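Protein translation elongation factor 1A (Methanosarcina mazei, PDB 3WND) is a GTP-binding protein related to SelB, EF-Tu and aIF2 gamma that in its GTP-bound form binds cysteinyl-tRNA(Cys), and probably acts in translation elongation. Local coordinates at residues A[21-26]-A[61-66]; A[226-231]-A[275-280]; A[288-293]-A[359-364]. One frame throughout, in Å; residues are numbered along the deposited sequence. Where two conformers were deposited one is given.

Contact 1. Residues A[21-26]-A[61-66]; sequences MANVAI and NMVFVD
Val-24 and Phe-64 lie side by side on paired parallel strands, both pointing to the same face of the sheet. CB of Val-24 meets the ring atom CD2 of Phe-64 at 3.7 Å. The methyls of Val-24, CG1 and CG2, lie near CD2 and CE2 of Phe-64. CG1 is anti to the backbone N and CG2 stands beside it (chi1 180°), which lays both methyls along the ring. On the other face, OD1 of Asn-23 sits 3.7 Å from CB of Val-63. One water donates to OD1 of Asn-23 and to O of Asn-61, while ND2 of Asn-23 is held by O of Gly-252.

The backbones fix this register with five hydrogen bonds. N of Val-24 gives to O of Val-63 at 2.7 Å. O of Val-24 accepts from N of Val-65 at 2.7 Å, so N and O of Val-24 both face strand 61-66. Asn-23 and Ala-25 bond strand 86-91 instead. OD2 of Asp-66 bonds Thr-35, one of the GDP-binding residues of this protein, which ties the strand end to the nucleotide site.

Strand 21-28 thus lies between strands 61-66 and 86-91, and strand 61-66 also pairs with strand 51-55, within the mixed sheet of the G domain. Helix 167-187 packs on the Ala-22, Met-62 and Val-24 face through Ala-178 and Ile-174.

Contact 2. Residues A[226-231]-A[275-280]; sequences KIFPLD and DKEIVT
Phe-228 lays its ring against the backbone and side chain of Glu-277. CB of Phe-228 starts 3.9 Å from CB of Glu-277. CG of Phe-228 stands beside its own backbone N (chi1 -68°) and lies close to CB of Glu-277. That CB is over one ring face, 4.0 Å from the centroid of Phe-228, in a CH-pi contact. CD1 of Phe-228 touches CG of Glu-277 at 3.5 Å. At the other ortho carbon, CD2 of Phe-228 meets CG2 of Val-279 obliquely at 3.8 Å. Farther out, CE2 nears N and O of Glu-277, CE1 nears N of Lys-276, and the tip CZ nears CA of Lys-276. C of Asp-275 lies at the ring edge. The other methyl of Val-279, CG1, meets CB of Pro-229 at 3.9 Å. The carboxylate of Glu-277 turns away to Arg-194, Ser-274 and Ser-347. NZ of Lys-226 forms a salt bridge with OD1 of Asp-231 at 3.0 Å, its hydrogen bond taking the syn lone pair.

Strand 224-228 pairs with strands 232-241 and 272-274. Strand 278-280 pairs instead with strand 343-346, whose Ala-345 also touches Phe-228. The contact therefore lies where the chain leaves one beta domain for the next.

Contact 3. Residues A[288-293]-A[359-364]; sequences TVSKFT and LTQRFA
Gln-361 turns its side-chain amide toward the turn at Phe-292, and its NE2 gives a hydrogen bond to O of Phe-292 at 2.9 Å. The donor stands above the carbonyl plane, 46° out of it. The same NE2 also gives to O of Phe-363 at 2.9 Å, here in the carbonyl plane and on a lone pair. OE1 of Gln-361 accepts from N of Phe-363, which fixes the rotation of the amide. CG lies anti to the backbone N (chi1 -169°) and the chain bends at CB-CG, folding the amide back over its own loop.

Strands 282-289 and 363-369 are antiparallel neighbours in the C-terminal beta domain, and this contact lies where one ends and the other begins. N of Ser-290 bonds O of Ala-364 at 2.8 Å. OG of Ser-290 accepts from N of Phe-292, forming an ST turn.

Thr-293 and Leu-359 cross at about a right angle, with OG1 of Thr-293 3.6 Å from CD1 of Leu-359. CG2 of Thr-293 leans on O of Ala-364 at 3.6 Å. One water links OG1 of Thr-293 to O of Gln-361 and, weakly, to O of Phe-363. With an alanine in place of this glutamine, O of Phe-292 and O of Phe-363 would probably lose their shared donor and N of Phe-363 its acceptor, leaving the turn freer to shift. Helix 98-109 flanks Gln-361 through Glu-102 and Ile-105.

Overall arrangement
The contacts follow one another along the chain, one in the first domain, one at the junction of the two beta domains, one in the last. Contact 1 is in the core of the nucleotide-binding domain; its Asp-66 side chain is about 4 Å from that of Arg-34, a GDP-binding residue. No nucleotide is bound to this chain in the model. Contact 2 lies away from that site, with its nearest atoms about 17 Å from contact 1. Contact 3 sits where the last domain meets helices 74-83 and 98-109 of the first. Its nearest atoms are about 12 Å from contact 1. Centres of contacts 2 and 3 are about 30 Å apart.

Contact 1. Residues A[21-26]-A[61-66]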
loop_
_atom_site.group_PDB
_atom_site.type_symbol
_atom_site.label_atom_id
_atom_site.label_comp_id
_atom_site.label_asym_id
_atom_site.label_seq_id
_atom_site.Cartn_x
_atom_site.Cartn_y
_atom_site.Cartn_z
ATOM N N MET A 21 1.263 -7.456 -15.038
ATOM C CA MET A 21 1.266 -7.711 -13.586
ATOM C C MET A 21 0.352 -6.736 -12.878
ATOM O O MET A 21 0.051 -5.700 -13.389
ATOM C CB MET A 21 2.665 -7.546 -13.005
ATOM C CG MET A 21 3.148 -6.151 -13.139
ATOM S SD MET A 21 4.945 -6.263 -13.233
ATOM C CE MET A 21 5.178 -7.222 -14.749
ATOM N N ALA A 22 -0.060 -7.071 -11.675
ATOM C CA ALA A 22 -0.877 -6.121 -10.885
ATOM C C ALA A 22 -0.732 -6.471 -9.423
ATOM O O ALA A 22 -0.816 -7.660 -9.049
ATOM C CB ALA A 22 -2.333 -6.182 -11.275
ATOM N N ASN A 23 -0.472 -5.447 -8.590
ATOM C CA ASN A 23 -0.403 -5.688 -7.142
ATOM C C ASN A 23 -1.605 -4.990 -6.558
ATOM O O ASN A 23 -1.811 -3.762 -6.736
ATOM C CB ASN A 23 0.885 -5.103 -6.598
ATOM C CG ASN A 23 2.088 -5.785 -7.179
ATOM O OD1 ASN A 23 2.127 -7.033 -7.269
ATOM N ND2 ASN A 23 3.026 -4.996 -7.695
ATOM N N VAL A 24 -2.447 -5.801 -5.909
ATOM C CA VAL A 24 -3.804 -5.359 -5.486
ATOM C C VAL A 24 -3.932 -5.513 -3.975
ATOM O O VAL A 24 -3.534 -6.528 -3.390
ATOM C CB VAL A 24 -4.873 -6.228 -6.259
ATOM C CG1 VAL A 24 -6.284 -5.790 -5.832
ATOM C CG2 VAL A 24 -4.687 -6.143 -7.785
ATOM N N ALA A 25 -4.364 -4.465 -3.312
ATOM C CA ALA A 25 -4.688 -4.503 -1.882
ATOM C C ALA A 25 -6.137 -4.759 -1.673
ATOM O O ALA A 25 -6.987 -4.111 -2.266
ATOM C CB ALA A 25 -4.372 -3.153 -1.278
ATOM N N ILE A 26 -6.439 -5.766 -0.873
ATOM C CA ILE A 26 -7.879 -6.052 -0.537
ATOM C C ILE A 26 -8.042 -5.603 0.907
ATOM O O ILE A 26 -7.363 -6.117 1.838
ATOM C CB ILE A 26 -8.288 -7.574 -0.673
ATOM C CG1 ILE A 26 -7.875 -8.209 -2.031
ATOM C CG2 ILE A 26 -9.781 -7.726 -0.336
ATOM C CD1 ILE A 26 -8.415 -7.586 -3.287
ATOM N N ASN A 61 0.986 -11.548 -13.470
ATOM C CA ASN A 61 1.526 -11.906 -12.199
ATOM C C ASN A 61 0.758 -11.027 -11.242
ATOM O O ASN A 61 0.979 -9.837 -11.146
ATOM C CB ASN A 61 3.004 -11.606 -12.225
ATOM C CG ASN A 61 3.782 -12.587 -13.082
ATOM O OD1 ASN A 61 3.264 -13.646 -13.406
ATOM N ND2 ASN A 61 5.068 -12.253 -13.405
ATOM N N MET A 62 -0.278 -11.587 -10.630
ATOM C CA MET A 62 -1.150 -10.796 -9.706
ATOM C C MET A 62 -0.774 -11.182 -8.306
ATOM O O MET A 62 -0.534 -12.402 -7.996
ATOM C CB MET A 62 -2.618 -11.097 -9.931
ATOM C CG MET A 62 -3.088 -10.680 -11.257
ATOM S SD MET A 62 -4.762 -10.085 -11.043
ATOM C CE MET A 62 -4.943 -9.268 -12.643
ATOM N N VAL A 63 -0.661 -10.190 -7.441
ATOM C CA VAL A 63 -0.507 -10.435 -6.032
ATOM C C VAL A 63 -1.633 -9.658 -5.352
ATOM O O VAL A 63 -1.793 -8.434 -5.593
ATOM C CB VAL A 63 0.857 -9.989 -5.499
ATOM C CG1 VAL A 63 0.971 -10.200 -3.981
ATOM C CG2 VAL A 63 1.949 -10.720 -6.318
ATOM N N PHE A 64 -2.422 -10.394 -4.553
ATOM C CA PHE A 64 -3.498 -9.752 -3.733
ATOM C C PHE A 64 -3.068 -9.735 -2.307
ATOM O O PHE A 64 -2.762 -10.746 -1.726
ATOM C CB PHE A 64 -4.830 -10.525 -3.879
ATOM C CG PHE A 64 -5.263 -10.660 -5.272
ATOM C CD1 PHE A 64 -4.900 -11.774 -6.022
ATOM C CD2 PHE A 64 -6.042 -9.686 -5.831
ATOM C CE1 PHE A 64 -5.284 -11.847 -7.350
ATOM C CE2 PHE A 64 -6.490 -9.807 -7.149
ATOM C CZ PHE A 64 -6.097 -10.911 -7.910
ATOM N N VAL A 65 -3.067 -8.563 -1.702
ATOM C CA VAL A 65 -2.561 -8.467 -0.356
ATOM C C VAL A 65 -3.754 -8.196 0.530
ATOM O O VAL A 65 -4.469 -7.160 0.403
ATOM C CB VAL A 65 -1.575 -7.294 -0.288
ATOM C CG1 VAL A 65 -1.062 -7.199 1.128
ATOM C CG2 VAL A 65 -0.511 -7.507 -1.341
ATOM N N ASP A 66 -4.000 -9.160 1.410
ATOM C CA ASP A 66 -5.064 -9.024 2.397
ATOM C C ASP A 66 -4.513 -8.350 3.624
ATOM O O ASP A 66 -3.560 -8.898 4.285
ATOM C CB ASP A 66 -5.597 -10.428 2.734
ATOM C CG ASP A 66 -6.663 -10.444 3.914
ATOM O OD1 ASP A 66 -7.192 -9.406 4.348
ATOM O OD2 ASP A 66 -6.975 -11.582 4.353
HETATM O O HOH W 1 2.671 -9.005 -9.128
#

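Contact 2. Residues A[226-231]-A[275-280]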
loop_
_atom_site.group_PDB
_atom_site.type_symbol
_atom_site.label_atom_id
_atom_site.label_comp_id
_atom_site.label_asym_id
_atom_site.label_seq_id
_atom_site.Cartn_x
_atom_site.Cartn_y
_atom_site.Cartn_z
ATOM N N LYS A 226 22.768 0.156 -2.813
ATOM C CA LYS A 226 22.828 0.325 -1.331
ATOM C C LYS A 226 21.506 -0.043 -0.665
ATOM O O LYS A 226 20.497 -0.188 -1.360
ATOM C CB LYS A 226 23.154 1.739 -0.923
ATOM C CG LYS A 226 24.611 2.186 -1.290
ATOM C CD LYS A 226 24.893 3.584 -0.654
ATOM C CE LYS A 226 26.345 4.040 -0.852
ATOM N NZ LYS A 226 26.601 5.158 0.110
ATOM N N ILE A 227 21.539 -0.223 0.659
ATOM C CA ILE A 227 20.310 -0.402 1.391
ATOM C C ILE A 227 20.260 0.671 2.462
ATOM O O ILE A 227 21.307 0.864 3.170
ATOM C CB ILE A 227 20.160 -1.843 1.919
ATOM C CG1 ILE A 227 18.740 -2.096 2.534
ATOM C CG2 ILE A 227 21.321 -2.231 2.857
ATOM C CD1 ILE A 227 18.494 -3.590 2.683
ATOM N N PHE A 228 19.076 1.232 2.649
ATOM C CA PHE A 228 18.839 2.319 3.621
ATOM C C PHE A 228 17.687 1.908 4.509
ATOM O O PHE A 228 16.804 1.190 4.041
ATOM C CB PHE A 228 18.434 3.609 2.861
ATOM C CG PHE A 228 19.545 4.157 2.056
ATOM C CD1 PHE A 228 19.671 3.814 0.750
ATOM C CD2 PHE A 228 20.450 5.038 2.638
ATOM C CE1 PHE A 228 20.740 4.268 -0.028
ATOM C CE2 PHE A 228 21.518 5.502 1.916
ATOM C CZ PHE A 228 21.650 5.136 0.565
ATOM N N PRO A 229 17.668 2.397 5.767
ATOM C CA PRO A 229 18.510 3.466 6.310
ATOM C C PRO A 229 19.906 2.992 6.831
ATOM O O PRO A 229 20.695 3.828 7.280
ATOM C CB PRO A 229 17.685 3.977 7.517
ATOM C CG PRO A 229 16.963 2.702 7.967
ATOM C CD PRO A 229 16.592 2.010 6.681
ATOM N N LEU A 230 20.255 1.708 6.644
ATOM C CA LEU A 230 21.647 1.213 7.024
ATOM C C LEU A 230 22.758 1.997 6.337
ATOM O O LEU A 230 23.789 2.300 6.937
ATOM C CB LEU A 230 21.760 -0.227 6.599
ATOM C CG LEU A 230 21.281 -1.215 7.617
ATOM C CD1 LEU A 230 21.693 -2.585 7.062
ATOM C CD2 LEU A 230 21.958 -0.905 8.932
ATOM N N ASP A 231 22.527 2.407 5.091
ATOM C CA ASP A 231 23.519 3.039 4.226
ATOM C C ASP A 231 24.715 2.094 4.039
ATOM O O ASP A 231 25.876 2.412 4.286
ATOM C CB ASP A 231 23.904 4.396 4.767
ATOM C CG ASP A 231 24.604 5.295 3.726
ATOM O OD1 ASP A 231 24.984 4.826 2.616
ATOM O OD2 ASP A 231 24.811 6.476 4.038
ATOM N N ASP A 275 20.246 3.691 -4.760
ATOM C CA ASP A 275 21.650 4.260 -4.682
ATOM C C ASP A 275 21.717 5.412 -3.686
ATOM O O ASP A 275 22.789 5.760 -3.220
ATOM C CB ASP A 275 22.059 4.736 -6.062
ATOM C CG ASP A 275 22.440 3.607 -6.981
ATOM O OD1 ASP A 275 22.700 2.481 -6.513
ATOM O OD2 ASP A 275 22.567 3.864 -8.162
ATOM N N LYS A 276 20.579 6.072 -3.402
ATOM C CA LYS A 276 20.649 7.236 -2.480
ATOM C C LYS A 276 19.237 7.441 -1.871
ATOM O O LYS A 276 18.219 7.542 -2.584
ATOM C CB LYS A 276 21.021 8.499 -3.305
ATOM C CG LYS A 276 21.037 9.769 -2.517
ATOM C CD LYS A 276 21.963 9.676 -1.273
ATOM C CE LYS A 276 22.145 11.033 -0.551
ATOM N NZ LYS A 276 20.854 11.569 0.016
ATOM N N GLU A 277 19.190 7.616 -0.562
ATOM C CA GLU A 277 17.969 8.019 0.133
ATOM C C GLU A 277 18.290 8.986 1.196
ATOM O O GLU A 277 19.441 8.970 1.699
ATOM C CB GLU A 277 17.277 6.769 0.850
ATOM C CG GLU A 277 16.827 5.698 -0.163
ATOM C CD GLU A 277 15.709 6.175 -1.077
ATOM O OE1 GLU A 277 14.914 7.029 -0.628
ATOM O OE2 GLU A 277 15.677 5.684 -2.228
ATOM N N ILE A 278 17.295 9.807 1.577
ATOM C CA ILE A 278 17.478 10.665 2.787
ATOM C C ILE A 278 17.304 9.780 4.017
ATOM O O ILE A 278 16.431 8.927 4.056
ATOM C CB ILE A 278 16.399 11.821 2.823
ATOM C CG1 ILE A 278 16.537 12.648 1.543
ATOM C CG2 ILE A 278 16.508 12.709 4.097
ATOM C CD1 ILE A 278 15.399 13.615 1.210
ATOM N N VAL A 279 18.165 9.975 5.023
ATOM C CA VAL A 279 17.965 9.260 6.266
ATOM C C VAL A 279 17.975 10.277 7.386
ATOM O O VAL A 279 18.929 11.028 7.581
ATOM C CB VAL A 279 19.046 8.200 6.540
ATOM C CG1 VAL A 279 18.852 7.632 7.908
ATOM C CG2 VAL A 279 19.045 7.109 5.459
ATOM N N THR A 280 16.870 10.381 8.119
ATOM C CA THR A 280 16.801 11.337 9.263
ATOM C C THR A 280 15.970 10.714 10.385
ATOM O O THR A 280 15.291 9.663 10.209
ATOM C CB THR A 280 16.163 12.706 8.847
ATOM O OG1 THR A 280 14.784 12.545 8.371
ATOM C CG2 THR A 280 16.956 13.447 7.780
#

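Contact 3. Residues A[288-293]-A[359-364]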
loop_
_atom_site.group_PDB
_atom_site.type_symbol
_atom_site.label_atom_id
_atom_site.label_comp_id
_atom_site.label_asym_id
_atom_site.label_seq_id
_atom_site.Cartn_x
_atom_site.Cartn_y
_atom_site.Cartn_z
ATOM N N THR A 288 -1.346 18.619 5.065
ATOM C CA THR A 288 -2.708 18.963 4.836
ATOM C C THR A 288 -3.432 18.071 5.842
ATOM O O THR A 288 -3.327 16.818 5.773
ATOM C CB THR A 288 -3.140 18.595 3.407
ATOM O OG1 THR A 288 -2.494 19.457 2.479
ATOM C CG2 THR A 288 -4.573 18.879 3.286
ATOM N N VAL A 289 -4.125 18.710 6.783
ATOM C CA VAL A 289 -4.847 18.013 7.870
ATOM C C VAL A 289 -6.285 17.654 7.514
ATOM O O VAL A 289 -7.020 18.434 6.941
ATOM C CB VAL A 289 -4.854 18.944 9.131
ATOM C CG1 VAL A 289 -5.519 18.259 10.351
ATOM C CG2 VAL A 289 -3.414 19.464 9.480
ATOM N N SER A 290 -6.607 16.381 7.763
ATOM C CA SER A 290 -7.964 15.867 7.513
ATOM C C SER A 290 -9.002 16.783 8.205
ATOM O O SER A 290 -8.798 17.258 9.352
ATOM C CB SER A 290 -8.071 14.563 8.214
ATOM O OG SER A 290 -9.361 13.956 8.017
ATOM N N LYS A 291 -10.171 16.882 7.565
ATOM C CA LYS A 291 -11.275 17.548 8.264
ATOM C C LYS A 291 -11.788 16.660 9.412
ATOM O O LYS A 291 -12.533 17.132 10.287
ATOM C CB LYS A 291 -12.435 17.731 7.290
ATOM C CG LYS A 291 -12.136 18.818 6.305
ATOM C CD LYS A 291 -13.244 18.919 5.292
ATOM C CE LYS A 291 -12.673 19.736 4.159
ATOM N NZ LYS A 291 -13.762 19.903 3.176
ATOM N N PHE A 292 -11.467 15.354 9.397
ATOM C CA PHE A 292 -12.054 14.422 10.330
ATOM C C PHE A 292 -11.080 13.955 11.420
ATOM O O PHE A 292 -10.994 12.778 11.732
ATOM C CB PHE A 292 -12.687 13.261 9.547
ATOM C CG PHE A 292 -13.893 13.732 8.742
ATOM C CD1 PHE A 292 -15.113 13.890 9.409
ATOM C CD2 PHE A 292 -13.756 14.160 7.445
ATOM C CE1 PHE A 292 -16.194 14.451 8.721
ATOM C CE2 PHE A 292 -14.817 14.694 6.781
ATOM C CZ PHE A 292 -16.023 14.838 7.380
ATOM N N THR A 293 -10.355 14.901 11.973
ATOM C CA THR A 293 -9.453 14.623 13.055
ATOM C C THR A 293 -9.516 15.764 14.106
ATOM O O THR A 293 -10.312 16.686 13.963
ATOM C CB THR A 293 -7.992 14.383 12.536
ATOM O OG1 THR A 293 -7.201 13.803 13.594
ATOM C CG2 THR A 293 -7.329 15.685 12.079
ATOM N N LEU A 359 -7.423 7.781 18.420
ATOM C CA LEU A 359 -8.744 8.253 17.980
ATOM C C LEU A 359 -9.587 7.131 17.396
ATOM O O LEU A 359 -9.127 6.002 17.204
ATOM C CB LEU A 359 -8.572 9.400 16.961
ATOM C CG LEU A 359 -7.867 10.629 17.545
ATOM C CD1 LEU A 359 -7.619 11.720 16.497
ATOM C CD2 LEU A 359 -8.681 11.178 18.731
ATOM N N THR A 360 -10.850 7.440 17.091
ATOM C CA THR A 360 -11.662 6.444 16.366
ATOM C C THR A 360 -11.311 6.363 14.889
ATOM O O THR A 360 -11.090 5.267 14.346
ATOM C CB THR A 360 -13.179 6.813 16.476
ATOM O OG1 THR A 360 -13.500 6.970 17.851
ATOM C CG2 THR A 360 -14.075 5.739 15.867
ATOM N N GLN A 361 -11.326 7.504 14.255
ATOM C CA GLN A 361 -10.856 7.650 12.857
ATOM C C GLN A 361 -9.392 8.160 13.149
ATOM O O GLN A 361 -9.199 9.254 13.600
ATOM C CB GLN A 361 -11.722 8.684 12.135
ATOM C CG GLN A 361 -11.511 8.738 10.602
ATOM C CD GLN A 361 -10.112 9.162 10.214
ATOM O OE1 GLN A 361 -9.256 8.284 9.873
ATOM N NE2 GLN A 361 -9.842 10.483 10.291
ATOM N N ARG A 362 -8.419 7.328 12.797
ATOM C CA ARG A 362 -7.058 7.559 13.285
ATOM C C ARG A 362 -6.181 8.374 12.341
ATOM O O ARG A 362 -5.084 8.731 12.694
ATOM C CB ARG A 362 -6.387 6.219 13.594
ATOM C CG ARG A 362 -7.103 5.524 14.719
ATOM C CD ARG A 362 -6.739 4.052 14.899
ATOM N NE ARG A 362 -7.456 3.246 13.901
ATOM C CZ ARG A 362 -7.384 1.922 13.832
ATOM N NH1 ARG A 362 -6.612 1.177 14.693
ATOM N NH2 ARG A 362 -8.072 1.319 12.869
ATOM N N PHE A 363 -6.598 8.559 11.103
ATOM C CA PHE A 363 -5.750 9.296 10.134
ATOM C C PHE A 363 -5.950 10.770 10.265
ATOM O O PHE A 363 -7.077 11.274 10.250
ATOM C CB PHE A 363 -6.010 8.839 8.698
ATOM C CG PHE A 363 -5.493 7.448 8.448
ATOM C CD1 PHE A 363 -4.095 7.208 8.311
ATOM C CD2 PHE A 363 -6.357 6.350 8.494
ATOM C CE1 PHE A 363 -3.641 5.841 8.155
ATOM C CE2 PHE A 363 -5.901 5.027 8.368
ATOM C CZ PHE A 363 -4.539 4.776 8.149
ATOM N N ALA A 364 -4.823 11.458 10.435
ATOM C CA ALA A 364 -4.838 12.868 10.737
ATOM C C ALA A 364 -4.452 13.783 9.592
ATOM O O ALA A 364 -4.939 14.906 9.519
ATOM C CB ALA A 364 -3.923 13.133 11.963
HETATM O O HOH W 2 -10.827 11.443 14.249
HETATM O O HOH W 3 -7.428 11.180 13.060
#